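Local atomic coordinates of putative histidinol-phosphate aminotransferase (Erwinia carotovora atroseptica, PDB entry 3LY1), a protein that probably transfers amino groups with the help of bound pyridoxal 5'-phosphate, perhaps acting on histidinol phosphate or a related substrate. Residues S77-G80 with I81-A84; K267-D270 with V271-I275; Y306-H309 with M310-G314. One frame throughout, in Å; residues are numbered along the deposited sequence.

Contact 1 (S77-G80 with I81-A84). With PLP (pyridoxal-5'-phosphate), chain E.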
# COMPACT_ATOMS: atom_id res chain seq x y z
N SER A 77 -3.55 -7.92 3.25
CA SER A 77 -4.61 -8.49 2.48
C SER A 77 -5.79 -7.50 2.32
O SER A 77 -6.68 -7.74 1.48
CB SER A 77 -5.03 -9.85 3.09
OG SER A 77 -5.60 -9.69 4.38
N SER A 78 -5.80 -6.40 3.09
CA SER A 78 -6.83 -5.35 2.92
C SER A 78 -6.85 -4.88 1.46
O SER A 78 -7.92 -4.76 0.84
CB SER A 78 -6.58 -4.13 3.85
OG SER A 78 -6.53 -4.47 5.25
N GLU A 79 -5.67 -4.67 0.91
CA GLU A 79 -5.51 -4.24 -0.49
C GLU A 79 -5.83 -5.33 -1.50
O GLU A 79 -6.37 -5.04 -2.56
CB GLU A 79 -4.14 -3.60 -0.76
CG GLU A 79 -3.95 -2.21 -0.08
CD GLU A 79 -4.85 -1.09 -0.60
OE1 GLU A 79 -5.65 -1.25 -1.56
OE2 GLU A 79 -4.72 0.04 -0.04
N GLY A 80 -5.61 -6.58 -1.11
CA GLY A 80 -6.06 -7.75 -1.88
C GLY A 80 -7.55 -7.88 -2.03
O GLY A 80 -8.04 -8.15 -3.14
N ILE A 81 -8.29 -7.62 -0.95
CA ILE A 81 -9.73 -7.68 -0.99
C ILE A 81 -10.25 -6.60 -1.93
O ILE A 81 -11.08 -6.87 -2.79
CB ILE A 81 -10.38 -7.49 0.40
CG1 ILE A 81 -9.90 -8.58 1.36
CG2 ILE A 81 -11.93 -7.45 0.24
CD1 ILE A 81 -10.10 -8.27 2.90
N ARG A 82 -9.73 -5.38 -1.77
CA ARG A 82 -10.07 -4.27 -2.67
C ARG A 82 -9.81 -4.60 -4.13
O ARG A 82 -10.69 -4.48 -4.96
CB ARG A 82 -9.36 -2.96 -2.28
CG ARG A 82 -9.90 -1.77 -3.11
CD ARG A 82 -9.09 -0.47 -2.93
NE ARG A 82 -7.69 -0.74 -3.15
CZ ARG A 82 -7.13 -0.95 -4.33
NH1 ARG A 82 -7.84 -0.92 -5.48
NH2 ARG A 82 -5.86 -1.23 -4.38
N ALA A 83 -8.61 -5.07 -4.44
CA ALA A 83 -8.23 -5.36 -5.81
C ALA A 83 -9.07 -6.49 -6.42
O ALA A 83 -9.47 -6.38 -7.59
CB ALA A 83 -6.75 -5.70 -5.89
N ALA A 84 -9.34 -7.52 -5.62
CA ALA A 84 -10.16 -8.64 -6.05
C ALA A 84 -11.54 -8.14 -6.41
O ALA A 84 -12.05 -8.49 -7.47
CB ALA A 84 -10.22 -9.74 -4.99
N1 PLP E . -9.09 -10.52 6.31
C2 PLP E . -9.60 -10.74 7.58
C2A PLP E . -10.58 -11.86 7.79
C3 PLP E . -9.20 -9.88 8.61
O3 PLP E . -9.71 -10.08 9.85
C4 PLP E . -8.30 -8.83 8.34
C4A PLP E . -7.76 -7.97 9.46
O4A PLP E . -8.60 -7.51 10.22
C5 PLP E . -7.81 -8.62 7.05
C6 PLP E . -8.24 -9.49 6.04
C5A PLP E . -6.86 -7.50 6.70
O4P PLP E . -5.59 -7.56 7.37
P PLP E . -4.26 -7.00 6.69
O1P PLP E . -4.54 -5.85 5.77
O2P PLP E . -3.74 -8.22 5.97
O3P PLP E . -3.42 -6.63 7.90
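Glu79 and Arg82, one turn apart on helix 76-88, lie side by side and point the same way. Arg82 grips the carboxylate side-on with two nitrogens, NE and NH2, both closing on the same oxygen. The bond from Arg82 NE to Glu79 OE1 is 2.6 Å long and meets the oxygen nearly along its C-O axis; Arg82 NH2 reaches Glu79 OE1 at 2.8 Å from above the carboxylate plane. The oxygen lies in the guanidinium plane, yet the two flat groups are turned 63° apart. A bend in the arginine at chi3 (52°) swings the head back toward the glutamate, whose own chain bends at chi2. Further partners tie the pair down: Arg82 NH1 bonds to Glu86 and to the carbonyl of Tyr238, and Glu79 OE2 accepts from Ala240 N of the second subunit.

At the start of the helix the two serines hold the cofactor phosphate. Ser77 gives PLP O2P its backbone N at 2.7 Å and its OG at 2.9 Å, the hydroxyl being turned between N and the carbonyl carbon (chi1 66°). Ser78 treats the neighbouring oxygen alike, N to PLP O1P at 3.0 Å and OG to PLP O1P at a very short 2.5 Å; its hydroxyl also bonds to Lys243 of the second subunit. Ile81, one turn beyond Ser77, carries its CD1 to within 3.8 Å of PLP C6, an apolar touch at the cofactor ring. Four backbone bonds, from Ile81 N to Ser77 O through Ala84 N to Gly80 O, keep the helix regular. The first-turn N-H groups and serine hydroxyls face the phosphate, where the helix dipole would probably favour its negative charge: the phosphate-binding helix start of fold-type I PLP enzymes, here in a pocket that the second subunit completes.

Contact 2 (K267-D270 with V271-I275); sequences KSND and VSRQI
From Lys267 to Gln274 the chain is regular alpha-helix, with Val271 N bonded to Lys267 O, Ser272 N to Ser268 O, Arg273 N to Asn269 O and Gln274 N to Asp270 O. One turn apart, Asp270 and Arg273 run alongside each other and form an i to i+3 salt bridge, Arg273 NH1 to Asp270 OD1 at 2.8 Å. The donor approaches the anti side of the carboxylate oxygen, which lies at the guanidinium edge. A bend at chi3 (-68°) turns the arginine head back over this turn. The bridge belongs to the long helix 259-283, which packs against helix 335-350 through Ser268, Val271 and Ser272 at Pro335. Asn269 comes to the same guanidinium with its amide plane turned 85° from it; ND2 and Arg273 NH2 stand 3.2 Å apart as two donors. What joins them is a shared acceptor, Gly292 O, together with a water that takes bonds from Asn269 ND2 and Arg273 NH2 while donating to Asp270 OD1 at 2.7 Å. A second water accepts from Arg273 NH1 at 3.0 Å and donates to Asp270 O at 2.8 Å. Asp270 OD1 accepts from Asn187 as well, its partner oxygen OD2 is paired with Lys266, and Arg273 NE is held by Ser290 OG.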
# COMPACT_ATOMS: atom_id res chain seq x y z
N LYS A 267 1.23 -22.04 19.37
CA LYS A 267 1.16 -22.67 20.70
C LYS A 267 0.76 -21.68 21.77
O LYS A 267 -0.11 -21.98 22.59
CB LYS A 267 2.49 -23.32 21.06
CG LYS A 267 2.47 -24.03 22.45
CD LYS A 267 3.85 -24.61 22.86
CE LYS A 267 3.74 -25.72 23.95
NZ LYS A 267 2.48 -25.63 24.80
N SER A 268 1.37 -20.49 21.75
CA SER A 268 1.02 -19.43 22.70
C SER A 268 -0.45 -19.02 22.55
O SER A 268 -1.17 -18.83 23.54
CB SER A 268 1.94 -18.21 22.55
OG SER A 268 1.54 -17.13 23.40
N ASN A 269 -0.91 -18.93 21.30
CA ASN A 269 -2.32 -18.65 21.05
C ASN A 269 -3.23 -19.72 21.65
O ASN A 269 -4.27 -19.38 22.22
CB ASN A 269 -2.59 -18.56 19.56
CG ASN A 269 -4.00 -18.09 19.26
OD1 ASN A 269 -4.39 -16.99 19.65
ND2 ASN A 269 -4.78 -18.92 18.55
N ASP A 270 -2.84 -20.99 21.51
CA ASP A 270 -3.61 -22.11 22.03
C ASP A 270 -3.72 -22.04 23.55
O ASP A 270 -4.78 -22.29 24.10
CB ASP A 270 -2.98 -23.46 21.64
CG ASP A 270 -3.14 -23.80 20.14
OD1 ASP A 270 -4.13 -23.37 19.49
OD2 ASP A 270 -2.28 -24.56 19.62
N VAL A 271 -2.61 -21.73 24.22
CA VAL A 271 -2.60 -21.59 25.66
C VAL A 271 -3.54 -20.44 26.08
O VAL A 271 -4.31 -20.61 27.02
CB VAL A 271 -1.18 -21.34 26.20
CG1 VAL A 271 -1.22 -21.05 27.73
CG2 VAL A 271 -0.24 -22.54 25.85
N SER A 272 -3.44 -19.29 25.42
CA SER A 272 -4.27 -18.14 25.75
C SER A 272 -5.75 -18.47 25.59
O SER A 272 -6.56 -18.06 26.42
CB SER A 272 -3.90 -16.92 24.91
OG SER A 272 -2.62 -16.44 25.32
N ARG A 273 -6.09 -19.19 24.51
CA ARG A 273 -7.47 -19.58 24.24
C ARG A 273 -8.06 -20.37 25.41
O ARG A 273 -9.15 -20.03 25.88
CB ARG A 273 -7.57 -20.45 22.98
CG ARG A 273 -9.02 -20.72 22.56
CD ARG A 273 -9.13 -21.70 21.40
NE ARG A 273 -8.64 -21.19 20.11
CZ ARG A 273 -7.51 -21.59 19.51
NH1 ARG A 273 -6.71 -22.48 20.07
NH2 ARG A 273 -7.18 -21.09 18.34
N GLN A 274 -7.35 -21.39 25.87
CA GLN A 274 -7.87 -22.22 26.96
C GLN A 274 -8.08 -21.41 28.27
O GLN A 274 -9.02 -21.69 29.01
CB GLN A 274 -6.98 -23.45 27.16
CG GLN A 274 -6.94 -24.36 25.92
CD GLN A 274 -8.32 -24.86 25.50
OE1 GLN A 274 -9.01 -25.51 26.28
NE2 GLN A 274 -8.73 -24.55 24.28
N ILE A 275 -7.25 -20.41 28.52
CA ILE A 275 -7.46 -19.57 29.69
C ILE A 275 -8.77 -18.80 29.61
O ILE A 275 -9.52 -18.74 30.58
CB ILE A 275 -6.31 -18.57 29.88
CG1 ILE A 275 -5.04 -19.36 30.24
CG2 ILE A 275 -6.61 -17.54 31.00
CD1 ILE A 275 -3.77 -18.51 30.20
O HOH W 1 -4.45 -21.55 17.54
O HOH W 2 -6.54 -23.95 22.69

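Contact 3 (Y306-H309 with M310-G314)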
# COMPACT_ATOMS: atom_id res chain seq x y z
N TYR A 306 -20.44 -3.45 28.88
CA TYR A 306 -19.31 -4.33 29.07
C TYR A 306 -18.03 -3.74 28.44
O TYR A 306 -16.94 -3.77 29.04
CB TYR A 306 -19.64 -5.70 28.50
CG TYR A 306 -18.55 -6.72 28.75
CD1 TYR A 306 -18.14 -7.03 30.04
CD2 TYR A 306 -17.90 -7.36 27.69
CE1 TYR A 306 -17.15 -7.96 30.28
CE2 TYR A 306 -16.88 -8.32 27.93
CZ TYR A 306 -16.52 -8.60 29.24
OH TYR A 306 -15.51 -9.52 29.54
N GLN A 307 -18.17 -3.17 27.24
CA GLN A 307 -17.03 -2.54 26.57
C GLN A 307 -16.50 -1.38 27.42
O GLN A 307 -15.28 -1.19 27.53
CB GLN A 307 -17.40 -2.02 25.17
CG GLN A 307 -17.67 -3.09 24.10
CD GLN A 307 -18.29 -2.51 22.88
OE1 GLN A 307 -19.10 -1.59 23.00
NE2 GLN A 307 -17.94 -3.04 21.68
N THR A 308 -17.42 -0.61 28.02
CA THR A 308 -17.05 0.58 28.79
C THR A 308 -16.41 0.18 30.10
O THR A 308 -15.41 0.79 30.51
CB THR A 308 -18.27 1.53 29.08
OG1 THR A 308 -18.75 2.05 27.84
CG2 THR A 308 -17.85 2.71 29.98
N HIS A 309 -16.95 -0.85 30.77
CA HIS A 309 -16.35 -1.30 32.03
C HIS A 309 -14.96 -1.91 31.85
O HIS A 309 -14.04 -1.66 32.63
CB HIS A 309 -17.29 -2.25 32.79
CG HIS A 309 -18.54 -1.58 33.29
ND1 HIS A 309 -19.80 -2.10 33.08
CD2 HIS A 309 -18.72 -0.43 33.98
CE1 HIS A 309 -20.71 -1.29 33.60
NE2 HIS A 309 -20.08 -0.27 34.16
N MSE A 310 -14.79 -2.68 30.78
CA MSE A 310 -13.48 -3.23 30.45
C MSE A 310 -12.49 -2.11 30.06
O MSE A 310 -11.35 -2.12 30.52
CB MSE A 310 -13.61 -4.31 29.36
CG MSE A 310 -14.01 -5.71 29.92
SE MSE A 310 -12.50 -6.44 30.93
CE MSE A 310 -13.34 -8.00 31.73
N ALA A 311 -12.91 -1.12 29.25
CA ALA A 311 -12.02 0.02 28.92
C ALA A 311 -11.55 0.71 30.20
O ALA A 311 -10.37 1.07 30.31
CB ALA A 311 -12.70 1.05 28.00
N ASP A 312 -12.47 0.88 31.15
CA ASP A 312 -12.17 1.57 32.41
C ASP A 312 -11.21 0.76 33.29
O ASP A 312 -10.50 1.34 34.09
CB ASP A 312 -13.46 1.88 33.22
CG ASP A 312 -14.34 2.96 32.56
OD1 ASP A 312 -13.86 3.69 31.64
OD2 ASP A 312 -15.54 3.04 32.95
N ALA A 313 -11.23 -0.56 33.15
CA ALA A 313 -10.29 -1.44 33.83
C ALA A 313 -8.98 -1.63 33.04
O ALA A 313 -8.13 -2.42 33.46
CB ALA A 313 -10.90 -2.78 34.09
N GLY A 314 -8.84 -0.92 31.91
CA GLY A 314 -7.64 -0.97 31.09
C GLY A 314 -7.59 -2.13 30.11
O GLY A 314 -6.50 -2.63 29.80
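Met310, present as selenomethionine, lies along the side of Tyr306, one helical turn earlier, and the two side chains point the same way. Its path starts at CB, packed 3.4 Å from Tyr306 O, the carbonyl that also accepts the Met310 backbone N-H. CG follows over one face of the tyrosine ring: it stands 4.1 Å from the ring centroid and 23° off the normal, a CH-pi contact. Because it is shifted toward the rim, Met310 CG is nearest the phenol end, 3.9 Å from both CE1 and CZ of Tyr306. A bend at chi2 (-70°) folds the selenium out of the extended course from CA. Beyond it the last torsion is extended and carries Met310 CE on to the tyrosine hydroxyl, 3.4 Å from Tyr306 OH. Thus the ring is touched near its hydroxyl by two separate carbons, CG on the face and CE at the oxygen.

On another side of the helix, Thr308 CG2 lies alongside Asp312, 3.8 Å from its OD2, while Thr308 OG1 bonds back to Lys304 O. Ala313 N to His309 O is the last regular helical bond. A Schellman motif then ends the helix at Gly314, which turns to positive phi (84°), a conformation that favours glycine, with its N bonded to Ala311 O at 3.0 Å. Past this turn the chain enters strand 315-316, which runs parallel to strand 19-20, and Gly314 already shares backbone bonding with Ile19. The Tyr306-Met310 pair faces inward onto helix 335-350, meeting Met345, with Thr344 against Met310; Tyr306 also touches Leu299, just after strand 294-298. His309 lies against Phe348 of that same helix and stacks on Trp353 near the chain's end.

The three contacts follow one another along the chain, each a single turn or two of its own helix: 76-88, then 259-283, then 303-312. Contact 1 lies beside the seven-stranded sheet at the cofactor site; its centre is 30 Å from that of contact 2 and 33 Å from that of contact 3. Contacts 1 and 2 lie on opposite sides of the chain's centre. Contacts 2 and 3 are closer, 23 Å between centres and about 11 Å between nearest atoms. The first therefore belongs to the PLP pocket, whereas the other two lie on helices that pack against helix 335-350 near the end of the chain, contact 3 away from the annotated sites.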